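Local coordinates for sugar isomerase (Sinorhizobium meliloti, PDB 3QC0), which binds zinc and, as a TIM-barrel protein of the xylose isomerase-like family, probably catalyses the isomerisation of a sugar, at residues A81-D84 / N85-A88; S251-N254 / W255-P259. All coordinates share one frame; numbering follows the deposited sequence. Where two conformers were deposited one is given.

Interaction 1: A81-D84 / N85-A88; sequences AIDD and NRRA
Arg86 reaches back along helix 75-94 to Asp83 and Ile82, one turn earlier in the helix that links strands 60-68 and 100-103 of the TIM barrel. Its CB lies 3.3 Å from Asp83 O, and CG passes 3.6 Å from Ile82 O. With chi2 and chi3 both at -178° the chain runs extended to NE, and CD already lies beside Asp83 OD1. At the tip, Arg86 NH1 gives Asp83 OD1 a 2.9 Å hydrogen bond within a salt bridge. OD1 sits almost in the guanidinium plane, whereas NH1 comes to the anti side of OD1, somewhat out of the carboxylate plane, and the two flat groups stand 69° apart. The methyl CG2 of Ile82 covers one guanidinium face, 3.4 Å from Arg86 NH2. Glu79 also pairs with NH1, so two carboxylates share this nitrogen. Cut back to an alanine, Arg86 would probably leave Asp83 OD1 without its direct arginine partner and uncover the CG2 methyl of Ile82. The Arg87 side chain, whose firmer charge partner is Asp90, meets the Asp83 carboxylate mainly through two waters, the direct salt bridge being long. On the inner side, Asn85 OD1 accepts from Gly68 N at the end of strand 60-68, while Asn85 ND2 donates to Ala81 O at 2.8 Å from above the carbonyl plane; the same oxygen receives Asn85 N at 3.0 Å.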
loop_
_atom_site.group_PDB
_atom_site.type_symbol
_atom_site.label_atom_id
_atom_site.label_comp_id
_atom_site.label_asym_id
_atom_site.label_seq_id
_atom_site.Cartn_x
_atom_site.Cartn_y
_atom_site.Cartn_z
ATOM N N ALA A 81 -5.202 22.599 12.734
ATOM C CA ALA A 81 -5.772 21.290 12.446
ATOM C C ALA A 81 -6.489 20.712 13.665
ATOM O O ALA A 81 -7.614 20.214 13.561
ATOM C CB ALA A 81 -4.695 20.318 11.930
ATOM N N ILE A 82 -5.846 20.784 14.825
ATOM C CA ILE A 82 -6.457 20.278 16.065
ATOM C C ILE A 82 -7.782 20.984 16.310
ATOM O O ILE A 82 -8.794 20.347 16.632
ATOM C CB ILE A 82 -5.484 20.417 17.211
ATOM C CG1 ILE A 82 -4.325 19.415 17.087
ATOM C CG2 ILE A 82 -6.207 20.233 18.569
ATOM C CD1 ILE A 82 -3.067 19.795 17.866
ATOM N N ASP A 83 -7.791 22.305 16.156
ATOM C CA ASP A 83 -8.996 23.063 16.404
ATOM C C ASP A 83 -10.099 22.697 15.428
ATOM O O ASP A 83 -11.267 22.601 15.846
ATOM C CB ASP A 83 -8.684 24.574 16.507
ATOM C CG ASP A 83 -9.445 25.249 17.629
ATOM O OD1 ASP A 83 -9.547 24.686 18.759
ATOM O OD2 ASP A 83 -9.962 26.360 17.378
ATOM N N ASP A 84 -9.775 22.494 14.126
ATOM C CA ASP A 84 -10.757 21.954 13.176
ATOM C C ASP A 84 -11.362 20.651 13.626
ATOM O O ASP A 84 -12.560 20.432 13.458
ATOM C CB ASP A 84 -10.185 21.770 11.744
ATOM C CG ASP A 84 -11.200 21.156 10.765
ATOM O OD1 ASP A 84 -12.241 21.848 10.524
ATOM O OD2 ASP A 84 -11.008 19.974 10.321
ATOM N N ASN A 85 -10.542 19.762 14.213
ATOM C CA ASN A 85 -11.050 18.513 14.697
ATOM C C ASN A 85 -12.054 18.713 15.840
ATOM O O ASN A 85 -12.990 17.932 15.959
ATOM C CB ASN A 85 -9.904 17.608 15.175
ATOM C CG ASN A 85 -9.232 16.847 14.033
ATOM O OD1 ASN A 85 -9.626 15.712 13.766
ATOM N ND2 ASN A 85 -8.239 17.461 13.361
ATOM N N ARG A 86 -11.831 19.746 16.660
ATOM C CA ARG A 86 -12.814 20.063 17.705
ATOM C C ARG A 86 -14.153 20.461 17.086
ATOM O O ARG A 86 -15.202 20.040 17.577
ATOM C CB ARG A 86 -12.280 21.125 18.651
ATOM C CG ARG A 86 -11.062 20.675 19.432
ATOM C CD ARG A 86 -10.547 21.726 20.414
ATOM N NE ARG A 86 -9.351 21.274 21.109
ATOM C CZ ARG A 86 -8.137 21.819 20.998
ATOM N NH1 ARG A 86 -7.854 22.865 20.197
ATOM N NH2 ARG A 86 -7.167 21.250 21.641
ATOM N N ARG A 87 -14.120 21.229 15.991
ATOM C CA ARG A 87 -15.337 21.546 15.265
ATOM C C ARG A 87 -15.996 20.274 14.702
ATOM O O ARG A 87 -17.198 20.093 14.774
ATOM C CB ARG A 87 -15.053 22.531 14.127
ATOM C CG ARG A 87 -14.385 23.844 14.489
ATOM C CD ARG A 87 -15.321 24.815 15.230
ATOM N NE ARG A 87 -15.617 24.334 16.582
ATOM C CZ ARG A 87 -14.773 24.383 17.619
ATOM N NH1 ARG A 87 -13.555 24.909 17.508
ATOM N NH2 ARG A 87 -15.144 23.870 18.779
ATOM N N ALA A 88 -15.178 19.363 14.152
ATOM C CA ALA A 88 -15.676 18.126 13.642
ATOM C C ALA A 88 -16.364 17.300 14.728
ATOM O O ALA A 88 -17.388 16.679 14.487
ATOM C CB ALA A 88 -14.549 17.310 12.944
HETATM O O HOH W 1 -11.970 24.886 19.621
HETATM O O HOH W 2 -12.155 26.439 15.505
#

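Interaction 2: S251-N254 / W255-P259; sequences SADN and WWKRP
Asn254 and Arg258 meet in the loop leading from barrel strand 245-247 into helix 260-274, through a nearly straight hydrogen bond, Arg258 NH1 to Asn254 OD1, 2.9 Å long with an angle of 168° at the hydrogen. NH1 meets a lone pair of OD1 in the carbonyl plane, and OD1 lies in the guanidinium plane. Water 4 accepts from both Asn254 ND2 and Arg258 NH1, closing a small ring. One face of the Trp255 indole backs them: the amide stacks on it with Asn254 ND2 3.4 Å from Trp255 NE1, and Arg258 NH1 rests over the same face near the rim. Arg258 can fold over the ring because its chain bends at chi3 (74°), and Glu262 holds its NH2. The Ser251 hydroxyl and two main-chain carbonyls position this layer. Ser251 OG accepts Trp255 N at 3.1 Å and Ser251 O takes Trp256 N at 3.0 Å, holding the first two N-H groups of the 3-10 segment 255-257; Lys257 N closes the turn on Asn254 O. Ser251 N sits over the centre of the Trp256 ring, whose NE1 donates to Ala12 O. The guanidinium, meeting a neutral amide and an indole face here, probably has its charge balanced chiefly by Glu262.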
loop_
_atom_site.group_PDB
_atom_site.type_symbol
_atom_site.label_atom_id
_atom_site.label_comp_id
_atom_site.label_asym_id
_atom_site.label_seq_id
_atom_site.Cartn_x
_atom_site.Cartn_y
_atom_site.Cartn_z
ATOM N N SER A 251 -16.126 5.992 -7.133
ATOM C CA SER A 251 -16.058 5.372 -8.472
ATOM C C SER A 251 -16.383 6.380 -9.565
ATOM O O SER A 251 -17.533 6.477 -10.023
ATOM C CB SER A 251 -16.982 4.164 -8.560
ATOM O OG SER A 251 -16.941 3.560 -9.861
ATOM N N ALA A 252 -15.361 7.091 -10.006
ATOM C CA ALA A 252 -15.553 8.227 -10.903
ATOM C C ALA A 252 -16.116 7.803 -12.246
ATOM O O ALA A 252 -16.872 8.570 -12.850
ATOM C CB ALA A 252 -14.247 8.995 -11.104
ATOM N N ASP A 253 -15.750 6.631 -12.729
ATOM C CA ASP A 253 -16.126 6.219 -14.101
ATOM C C ASP A 253 -17.220 5.172 -14.160
ATOM O O ASP A 253 -17.622 4.766 -15.264
ATOM C CB ASP A 253 -14.884 5.712 -14.837
ATOM C CG ASP A 253 -13.930 6.854 -15.214
ATOM O OD1 ASP A 253 -14.383 8.036 -15.273
ATOM O OD2 ASP A 253 -12.730 6.564 -15.468
ATOM N N ASN A 254 -17.739 4.755 -13.010
ATOM C CA ASN A 254 -18.808 3.775 -12.958
ATOM C C ASN A 254 -19.951 4.231 -12.033
ATOM O O ASN A 254 -20.881 4.907 -12.493
ATOM C CB ASN A 254 -18.274 2.371 -12.605
ATOM C CG ASN A 254 -19.319 1.290 -12.737
ATOM O OD1 ASN A 254 -20.427 1.539 -13.232
ATOM N ND2 ASN A 254 -18.986 0.073 -12.308
ATOM N N TRP A 255 -19.892 3.938 -10.745
ATOM C CA TRP A 255 -21.060 4.117 -9.865
ATOM C C TRP A 255 -21.470 5.567 -9.689
ATOM O O TRP A 255 -22.679 5.847 -9.565
ATOM C CB TRP A 255 -20.856 3.421 -8.515
ATOM C CG TRP A 255 -20.579 1.990 -8.738
ATOM C CD1 TRP A 255 -19.351 1.351 -8.664
ATOM C CD2 TRP A 255 -21.516 0.997 -9.137
ATOM N NE1 TRP A 255 -19.496 0.045 -8.996
ATOM C CE2 TRP A 255 -20.799 -0.213 -9.311
ATOM C CE3 TRP A 255 -22.888 1.015 -9.411
ATOM C CZ2 TRP A 255 -21.414 -1.397 -9.678
ATOM C CZ3 TRP A 255 -23.495 -0.155 -9.777
ATOM C CH2 TRP A 255 -22.774 -1.347 -9.904
ATOM N N TRP A 256 -20.531 6.496 -9.769
ATOM C CA TRP A 256 -20.883 7.915 -9.664
ATOM C C TRP A 256 -21.592 8.431 -10.922
ATOM O O TRP A 256 -22.123 9.529 -10.879
ATOM C CB TRP A 256 -19.668 8.813 -9.401
ATOM C CG TRP A 256 -19.152 8.741 -7.981
ATOM C CD1 TRP A 256 -19.733 8.107 -6.927
ATOM C CD2 TRP A 256 -17.957 9.342 -7.482
ATOM N NE1 TRP A 256 -18.970 8.285 -5.786
ATOM C CE2 TRP A 256 -17.875 9.038 -6.102
ATOM C CE3 TRP A 256 -16.953 10.105 -8.056
ATOM C CZ2 TRP A 256 -16.822 9.466 -5.306
ATOM C CZ3 TRP A 256 -15.910 10.536 -7.273
ATOM C CH2 TRP A 256 -15.861 10.221 -5.893
ATOM N N LYS A 257 -21.540 7.657 -12.004
ATOM C CA LYS A 257 -22.166 8.042 -13.282
ATOM C C LYS A 257 -23.520 7.364 -13.474
ATOM O O LYS A 257 -24.173 7.541 -14.525
ATOM C CB LYS A 257 -21.233 7.699 -14.447
ATOM C CG LYS A 257 -20.016 8.608 -14.567
ATOM C CD LYS A 257 -19.135 8.226 -15.758
ATOM C CE LYS A 257 -18.141 9.341 -16.087
ATOM N NZ LYS A 257 -17.190 8.962 -17.165
ATOM N N ARG A 258 -23.964 6.595 -12.481
ATOM C CA ARG A 258 -25.213 5.847 -12.576
ATOM C C ARG A 258 -26.310 6.435 -11.675
ATOM O O ARG A 258 -26.013 7.150 -10.728
ATOM C CB ARG A 258 -24.948 4.381 -12.242
ATOM C CG ARG A 258 -24.089 3.728 -13.334
ATOM C CD ARG A 258 -23.443 2.452 -12.941
ATOM N NE ARG A 258 -24.358 1.330 -12.874
ATOM C CZ ARG A 258 -24.000 0.058 -13.024
ATOM N NH1 ARG A 258 -22.733 -0.270 -13.237
ATOM N NH2 ARG A 258 -24.912 -0.900 -12.950
ATOM N N PRO A 259 -27.603 6.177 -11.989
ATOM C CA PRO A 259 -28.642 6.766 -11.132
ATOM C C PRO A 259 -28.509 6.283 -9.681
ATOM O O PRO A 259 -28.296 5.084 -9.434
ATOM C CB PRO A 259 -29.973 6.292 -11.784
ATOM C CG PRO A 259 -29.583 5.870 -13.164
ATOM C CD PRO A 259 -28.181 5.313 -13.031
HETATM O O HOH W 3 -17.671 6.336 -17.688
HETATM O O HOH W 4 -20.698 -2.252 -13.199
#

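In the fold
Both contacts are local, one within a helix and one in a loop of the same eight-stranded barrel, but they belong to well-separated parts of it. Interaction 1 lies on the outer helix between the third and fourth strands; interaction 2 shapes the loop that leads from the last strand, 245-247, into helix 260-274. Their centres are 32 Å apart, and their nearest atoms about 20 Å, so they do not touch. The zinc ion is held by Glu142, Asp177, His204 and Glu248. Interaction 2 closely follows the zinc-binding residue Glu248 in sequence: the Trp256 side chain is about 8 Å from that of Glu248 and about 12 Å from the zinc. In interaction 1, the Asn85 side chain comes within about 11 Å of that of Glu142.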